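Local coordinates for protein Cbs-cp12 (PDB 5NMU) that probably takes part in the redox regulation of cyanobacterial photosynthesis, joining a pair of CBS domains to a CP12 domain in a hexamer, at residues R37-V41 with G51-E55; C82-P87 with A106-Q110; I138-I142 with L173-A177. Residues are numbered along the deposited sequence.

Contact 1. Residues R37-V41 with G51-E55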
loop_
_atom_site.group_PDB
_atom_site.type_symbol
_atom_site.label_atom_id
_atom_site.label_comp_id
_atom_site.label_asym_id
_atom_site.label_seq_id
_atom_site.Cartn_x
_atom_site.Cartn_y
_atom_site.Cartn_z
ATOM N N ARG A 37 -6.723 23.916 3.222
ATOM C CA ARG A 37 -5.967 22.729 2.959
ATOM C C ARG A 37 -6.610 21.800 1.911
ATOM O O ARG A 37 -5.976 20.778 1.501
ATOM C CB ARG A 37 -5.729 22.003 4.271
ATOM C CG ARG A 37 -4.795 22.813 5.151
ATOM C CD ARG A 37 -4.609 22.147 6.503
ATOM N NE ARG A 37 -3.790 22.985 7.374
ATOM C CZ ARG A 37 -4.209 24.125 7.938
ATOM N NH1 ARG A 37 -5.445 24.564 7.760
ATOM N NH2 ARG A 37 -3.392 24.823 8.703
ATOM N N GLY A 38 -7.817 22.172 1.449
ATOM C CA GLY A 38 -8.496 21.482 0.367
ATOM C C GLY A 38 -9.408 22.434 -0.377
ATOM O O GLY A 38 -9.975 23.319 0.230
ATOM N N LEU A 39 -9.468 22.306 -1.697
ATOM C CA LEU A 39 -10.429 23.013 -2.516
ATOM C C LEU A 39 -11.284 22.002 -3.241
ATOM O O LEU A 39 -10.794 20.998 -3.797
ATOM C CB LEU A 39 -9.751 23.843 -3.599
ATOM C CG LEU A 39 -8.871 24.947 -3.193
ATOM C CD1 LEU A 39 -8.118 25.471 -4.443
ATOM C CD2 LEU A 39 -9.713 26.027 -2.517
ATOM N N ILE A 40 -12.577 22.295 -3.289
ATOM C CA ILE A 40 -13.496 21.418 -3.983
ATOM C C ILE A 40 -13.537 21.843 -5.450
ATOM O O ILE A 40 -13.621 23.036 -5.772
ATOM C CB ILE A 40 -14.892 21.511 -3.376
ATOM C CG1 ILE A 40 -14.884 21.195 -1.889
ATOM C CG2 ILE A 40 -15.842 20.646 -4.168
ATOM C CD1 ILE A 40 -14.207 19.905 -1.523
ATOM N N VAL A 41 -13.501 20.870 -6.343
ATOM C CA VAL A 41 -13.540 21.140 -7.765
ATOM C C VAL A 41 -15.007 21.154 -8.270
ATOM O O VAL A 41 -15.783 20.161 -8.103
ATOM C CB VAL A 41 -12.773 20.089 -8.530
ATOM C CG1 VAL A 41 -12.995 20.243 -10.045
ATOM C CG2 VAL A 41 -11.273 20.165 -8.163
ATOM N N GLY A 51 -15.081 17.015 -7.218
ATOM C CA GLY A 51 -13.687 16.603 -7.119
ATOM C C GLY A 51 -13.072 17.374 -5.991
ATOM O O GLY A 51 -13.722 18.263 -5.435
ATOM N N ILE A 52 -11.850 17.018 -5.644
ATOM C CA ILE A 52 -11.114 17.669 -4.581
ATOM C C ILE A 52 -9.625 17.678 -4.949
ATOM O O ILE A 52 -9.109 16.730 -5.535
ATOM C CB ILE A 52 -11.353 16.996 -3.191
ATOM C CG1 ILE A 52 -10.750 17.864 -2.037
ATOM C CG2 ILE A 52 -10.790 15.565 -3.167
ATOM C CD1 ILE A 52 -11.284 17.476 -0.673
ATOM N N VAL A 53 -8.969 18.775 -4.589
ATOM C CA VAL A 53 -7.522 18.913 -4.631
ATOM C C VAL A 53 -7.071 19.408 -3.244
ATOM O O VAL A 53 -7.697 20.340 -2.652
ATOM C CB VAL A 53 -7.069 19.797 -5.821
ATOM C CG1 VAL A 53 -7.601 21.202 -5.783
ATOM C CG2 VAL A 53 -5.564 19.829 -5.882
ATOM N N THR A 54 -6.056 18.727 -2.717
ATOM C CA THR A 54 -5.595 18.921 -1.338
ATOM C C THR A 54 -4.196 19.400 -1.279
ATOM O O THR A 54 -3.453 19.288 -2.270
ATOM C CB THR A 54 -5.605 17.623 -0.522
ATOM O OG1 THR A 54 -4.575 16.724 -0.973
ATOM C CG2 THR A 54 -6.994 16.956 -0.593
ATOM N N GLU A 55 -3.823 19.918 -0.112
ATOM C CA GLU A 55 -2.417 20.254 0.167
ATOM C C GLU A 55 -1.416 19.145 -0.166
ATOM O O GLU A 55 -0.300 19.431 -0.632
ATOM C CB GLU A 55 -2.234 20.711 1.610
ATOM C CG GLU A 55 -2.580 19.655 2.662
ATOM C CD GLU A 55 -2.350 20.142 4.068
ATOM O OE1 GLU A 55 -1.976 21.293 4.202
ATOM O OE2 GLU A 55 -2.566 19.371 5.051
#

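Contact 2. Residues C82-P87 with A106-Q110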
loop_
_atom_site.group_PDB
_atom_site.type_symbol
_atom_site.label_atom_id
_atom_site.label_comp_id
_atom_site.label_asym_id
_atom_site.label_seq_id
_atom_site.Cartn_x
_atom_site.Cartn_y
_atom_site.Cartn_z
ATOM N N CYS A 82 -14.456 12.149 -6.131
ATOM C CA CYS A 82 -13.823 11.991 -4.834
ATOM C C CYS A 82 -14.799 11.368 -3.856
ATOM O O CYS A 82 -15.974 11.276 -4.145
ATOM C CB CYS A 82 -13.301 13.336 -4.373
ATOM S SG CYS A 82 -14.602 14.485 -4.044
ATOM N N VAL A 83 -14.293 10.877 -2.736
ATOM C CA VAL A 83 -15.107 10.397 -1.624
ATOM C C VAL A 83 -15.788 11.599 -1.075
ATOM O O VAL A 83 -15.136 12.633 -0.853
ATOM C CB VAL A 83 -14.231 9.784 -0.511
ATOM C CG1 VAL A 83 -15.009 9.488 0.748
ATOM C CG2 VAL A 83 -13.541 8.521 -1.006
ATOM N N VAL A 84 -17.083 11.457 -0.795
ATOM C CA VAL A 84 -17.929 12.521 -0.271
ATOM C C VAL A 84 -18.587 12.056 1.056
ATOM O O VAL A 84 -18.715 10.859 1.325
ATOM C CB VAL A 84 -19.007 12.971 -1.296
ATOM C CG1 VAL A 84 -18.423 13.105 -2.706
ATOM C CG2 VAL A 84 -20.219 12.049 -1.299
ATOM N N VAL A 85 -18.992 13.040 1.855
ATOM C CA VAL A 85 -19.567 12.838 3.170
ATOM C C VAL A 85 -20.994 13.460 3.172
ATOM O O VAL A 85 -21.141 14.633 2.822
ATOM C CB VAL A 85 -18.689 13.515 4.247
ATOM C CG1 VAL A 85 -19.405 13.539 5.606
ATOM C CG2 VAL A 85 -17.361 12.780 4.389
ATOM N N ASN A 86 -22.005 12.639 3.545
ATOM C CA ASN A 86 -23.428 13.035 3.790
ATOM C C ASN A 86 -23.430 13.934 5.032
ATOM O O ASN A 86 -22.774 13.567 6.008
ATOM C CB ASN A 86 -24.279 11.711 4.011
ATOM C CG ASN A 86 -25.782 11.930 4.346
ATOM O OD1 ASN A 86 -26.250 12.929 4.974
ATOM N ND2 ASN A 86 -26.577 10.918 3.959
ATOM N N PRO A 87 -24.157 15.089 5.020
ATOM C CA PRO A 87 -24.160 15.998 6.176
ATOM C C PRO A 87 -24.584 15.358 7.489
ATOM O O PRO A 87 -24.048 15.757 8.520
ATOM C CB PRO A 87 -25.120 17.089 5.769
ATOM C CG PRO A 87 -26.027 16.440 4.766
ATOM C CD PRO A 87 -25.026 15.633 3.954
ATOM N N ALA A 106 -12.788 15.723 2.834
ATOM C CA ALA A 106 -13.854 15.408 1.839
ATOM C C ALA A 106 -14.894 16.517 1.760
ATOM O O ALA A 106 -15.160 17.186 2.753
ATOM C CB ALA A 106 -14.516 14.082 2.150
ATOM N N PRO A 107 -15.451 16.752 0.569
ATOM C CA PRO A 107 -16.609 17.689 0.556
ATOM C C PRO A 107 -17.763 17.048 1.320
ATOM O O PRO A 107 -17.909 15.818 1.277
ATOM C CB PRO A 107 -16.982 17.796 -0.924
ATOM C CG PRO A 107 -16.526 16.495 -1.497
ATOM C CD PRO A 107 -15.224 16.142 -0.756
ATOM N N VAL A 108 -18.507 17.887 2.025
ATOM C CA VAL A 108 -19.825 17.569 2.537
ATOM C C VAL A 108 -20.891 17.915 1.503
ATOM O O VAL A 108 -21.085 19.067 1.178
ATOM C CB VAL A 108 -20.147 18.240 3.866
ATOM C CG1 VAL A 108 -21.583 17.857 4.332
ATOM C CG2 VAL A 108 -19.133 17.823 4.917
ATOM N N ILE A 109 -21.572 16.866 1.032
ATOM C CA ILE A 109 -22.527 16.924 -0.044
ATOM C C ILE A 109 -23.912 16.328 0.354
ATOM O O ILE A 109 -24.014 15.193 0.863
ATOM C CB ILE A 109 -22.024 16.105 -1.251
ATOM C CG1 ILE A 109 -20.624 16.540 -1.697
ATOM C CG2 ILE A 109 -22.977 16.262 -2.418
ATOM C CD1 ILE A 109 -20.525 17.993 -1.991
ATOM N N GLN A 110 -24.966 17.080 0.056
ATOM C CA GLN A 110 -26.378 16.629 0.230
ATOM C C GLN A 110 -26.957 16.597 -1.179
ATOM O O GLN A 110 -27.144 17.637 -1.813
ATOM C CB GLN A 110 -27.137 17.607 1.140
ATOM C CG GLN A 110 -28.606 17.293 1.443
ATOM C CD GLN A 110 -29.238 18.282 2.465
ATOM O OE1 GLN A 110 -28.560 18.785 3.367
ATOM N NE2 GLN A 110 -30.544 18.556 2.326
#

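Contact 3. Residues I138-I142 with L173-A177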
loop_
_atom_site.group_PDB
_atom_site.type_symbol
_atom_site.label_atom_id
_atom_site.label_comp_id
_atom_site.label_asym_id
_atom_site.label_seq_id
_atom_site.Cartn_x
_atom_site.Cartn_y
_atom_site.Cartn_z
ATOM N N ILE A 138 -21.901 -1.194 17.488
ATOM C CA ILE A 138 -22.261 -1.809 18.759
ATOM C C ILE A 138 -23.667 -2.370 18.742
ATOM O O ILE A 138 -23.930 -3.373 19.426
ATOM C CB ILE A 138 -22.055 -0.864 19.951
ATOM C CG1 ILE A 138 -22.017 -1.693 21.245
ATOM C CG2 ILE A 138 -23.090 0.285 19.974
ATOM C CD1 ILE A 138 -21.857 -0.909 22.522
ATOM N N GLU A 139 -24.561 -1.791 17.936
ATOM C CA GLU A 139 -25.911 -2.360 17.765
ATOM C C GLU A 139 -25.927 -3.717 17.034
ATOM O O GLU A 139 -26.777 -4.552 17.341
ATOM C CB GLU A 139 -26.910 -1.371 17.120
ATOM C CG GLU A 139 -27.320 -0.200 18.025
ATOM C CD GLU A 139 -28.011 -0.598 19.385
ATOM O OE1 GLU A 139 -28.841 -1.543 19.445
ATOM O OE2 GLU A 139 -27.745 0.069 20.424
ATOM N N ASP A 140 -25.020 -3.914 16.075
ATOM C CA ASP A 140 -24.868 -5.205 15.418
ATOM C C ASP A 140 -24.331 -6.218 16.450
ATOM O O ASP A 140 -24.809 -7.361 16.481
ATOM C CB ASP A 140 -23.965 -5.117 14.179
ATOM C CG ASP A 140 -24.499 -4.136 13.117
ATOM O OD1 ASP A 140 -25.685 -4.132 12.786
ATOM O OD2 ASP A 140 -23.731 -3.310 12.620
ATOM N N GLU A 141 -23.404 -5.797 17.318
ATOM C CA GLU A 141 -22.860 -6.690 18.351
ATOM C C GLU A 141 -23.913 -7.152 19.357
ATOM O O GLU A 141 -23.880 -8.275 19.773
ATOM C CB GLU A 141 -21.747 -6.059 19.194
ATOM C CG GLU A 141 -20.495 -5.636 18.467
ATOM C CD GLU A 141 -19.382 -5.228 19.423
ATOM O OE1 GLU A 141 -19.097 -5.957 20.382
ATOM O OE2 GLU A 141 -18.760 -4.194 19.166
ATOM N N ILE A 142 -24.757 -6.217 19.788
ATOM C CA ILE A 142 -25.881 -6.461 20.682
ATOM C C ILE A 142 -26.847 -7.454 20.004
ATOM O O ILE A 142 -27.212 -8.481 20.589
ATOM C CB ILE A 142 -26.596 -5.123 21.079
ATOM C CG1 ILE A 142 -25.691 -4.246 21.951
ATOM C CG2 ILE A 142 -27.915 -5.368 21.804
ATOM C CD1 ILE A 142 -26.271 -2.875 22.240
ATOM N N LEU A 173 -22.885 -5.071 26.850
ATOM C CA LEU A 173 -22.939 -4.307 25.599
ATOM C C LEU A 173 -24.061 -3.263 25.673
ATOM O O LEU A 173 -23.847 -2.143 25.242
ATOM C CB LEU A 173 -23.097 -5.189 24.356
ATOM C CG LEU A 173 -21.953 -6.187 24.052
ATOM C CD1 LEU A 173 -22.408 -7.229 23.055
ATOM C CD2 LEU A 173 -20.689 -5.513 23.516
ATOM N N GLN A 174 -25.223 -3.612 26.250
ATOM C CA GLN A 174 -26.347 -2.659 26.369
ATOM C C GLN A 174 -26.066 -1.479 27.332
ATOM O O GLN A 174 -26.496 -0.361 27.053
ATOM C CB GLN A 174 -27.681 -3.373 26.726
ATOM C CG GLN A 174 -28.601 -3.659 25.513
ATOM C CD GLN A 174 -29.576 -4.836 25.675
ATOM O OE1 GLN A 174 -29.744 -5.418 26.769
ATOM N NE2 GLN A 174 -30.234 -5.198 24.567
ATOM N N ALA A 175 -25.333 -1.726 28.423
ATOM C CA ALA A 175 -24.955 -0.680 29.401
ATOM C C ALA A 175 -24.098 0.377 28.755
ATOM O O ALA A 175 -24.312 1.586 28.929
ATOM C CB ALA A 175 -24.203 -1.301 30.574
ATOM N N GLU A 176 -23.138 -0.110 27.981
ATOM C CA GLU A 176 -22.205 0.723 27.250
ATOM C C GLU A 176 -22.941 1.639 26.241
ATOM O O GLU A 176 -22.765 2.860 26.278
ATOM C CB GLU A 176 -21.184 -0.177 26.545
ATOM C CG GLU A 176 -19.881 0.510 26.168
ATOM C CD GLU A 176 -18.967 -0.392 25.355
ATOM O OE1 GLU A 176 -19.125 -1.643 25.408
ATOM O OE2 GLU A 176 -18.096 0.166 24.650
ATOM N N ALA A 177 -23.799 1.057 25.394
ATOM C CA ALA A 177 -24.561 1.825 24.383
ATOM C C ALA A 177 -25.441 2.944 24.911
ATOM O O ALA A 177 -25.537 3.966 24.260
ATOM C CB ALA A 177 -25.435 0.923 23.550
#

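Contact 1. Residues R37-V41 with G51-E55
Strands 38-41 and 51-54 run antiparallel, 156° between their directions and 4.3 Å apart at closest approach, and form the beta hairpin of the first CBS motif. The ladder has Leu39 N to Val53 O at 2.8 Å, Val53 N to Leu39 O at 3.0 Å and Val41 N to Gly51 O at 2.8 Å, with a weak closing bond from Gly51 N to Val41 O at 3.3 Å. Beyond the strand end, Glu55 N, starting helix 55-63, reaches Arg37 O at 2.8 Å. Leu39, Val41 and Val53 share one face, where Leu39 packs against Ala27, Leu30 and Met31 of helix 24-34. On the other face Ile40 CD1 meets Ile52 CD1 at 3.9 Å, next to the second CBS repeat. Arg37 and Glu55 lie close but make no salt bridge with each other: both hydrogen-bond to Ser121 of the second subunit, so the hairpin's end contributes to a subunit interface. Arg37 NE remains 4.0 Å from Glu55 OE1.

Contact 2. Residues C82-P87 with A106-Q110
Val85 and Ala106 lie at the apolar centre of this contact, which joins the segment before helix 91-101 of the second CBS motif to the strand that follows that helix. Val85 CG2 touches Ala106 CB at 3.8 Å, and both side chains pack against the helix, Val85 on Val94 and Leu97, Ala106 on Phe98. The path from 82-87 through the helix to 106-110 resembles a beta-alpha-beta crossover, although 82-87 forms no regular strand and makes only a single bridge, Val85 with Val108. Around the centre the apolar contacts spread along both segments. Cys82 SG rests 3.7 Å from Pro107 CD, Val84 CB lies 3.9 Å from Ile109 CG1, and Pro87 CB approaches Val108 CG1 at 3.9 Å. Pro107 and Ile109 also pack on Leu114 of strand 113-119, the antiparallel partner of strand 105-110.

The backbone holds this layer in register. Val85 N donates to Pro107 O at 3.0 Å and Val85 O accepts from Ile109 N at 2.9 Å, so one residue bonds to both neighbours of Val108, the pattern of a parallel pairing. The end-to-end directions of the two segments are 54° apart, and the pairing does not extend beyond this one bridge. Val108 CA adds a CA-H...O contact to Val85 O at 3.2 Å.

Toward the polar edge, the CA-to-CB bond of Asn86 points away from the strand. Its OD1 hydrogen-bonds to the backbone N of Glu88 in an Asx turn around Pro87. At this margin Gln110 OE1 lies 3.7 Å from Pro87 CG.

Contact 3. Residues I138-I142 with L173-A177
Apolar contacts dominate this antiparallel pairing of two helices, which belong to the helical hairpin of the CP12 domain. Their local axes approach to 10.0 Å at 155°. Ile142 CG1 packs on Leu173 CB at 3.7 Å, while Ala177 CB takes up Ile142 CD1 and Ile138 CD1, each at 4.1 Å. Small Ala177 thus sits against two isoleucines one helical turn apart. Ile138 CD1 also reaches the backbone, 3.6 Å from Leu173 O, an oxygen already engaged by Ala177 N within its own helix.

Contacts between polar and apolar groups flank this core: Glu141 OE1 lies 3.5 Å from Leu173 CD2, and Ile142 CG2 is 3.6 Å from Gln174 NE2. No hydrogen bond crosses between the segments. Charge links them indirectly, because Arg135 forms salt bridges with both Glu141 and Glu176.

Along the hairpin, Leu173 continues onto Ala145 and Gln174 onto Arg146 of helix 138-156. The disulfide between Cys153 and Cys163 joins the two helices near the connecting turn, toward the far end from this contact. Asp140, out of reach of 173-177, makes a salt bridge to Arg44 of the third subunit and packs on Tyr75 of that subunit.

Overall arrangement
The three contacts follow one another along the chain, none nested or crossed. Contact 1 closes a short hairpin loop within the first CBS repeat. Contact 2 then closes a longer excursion, containing helix 91-101, within the second. The two touch: Ile40 CD1 lies 3.5 Å from Pro107 CB, and Ile52 CG2 is 3.6 Å from Cys82 CB, so the repeats share an apolar interface. Contact 3 joins the open ends of the CP12 helices, well apart from the CBS pair: its centre is 37 Å from that of contact 1 and 28 Å from that of contact 2. Contact 1 meets the second subunit, whereas contacts 2 and 3 both meet the third.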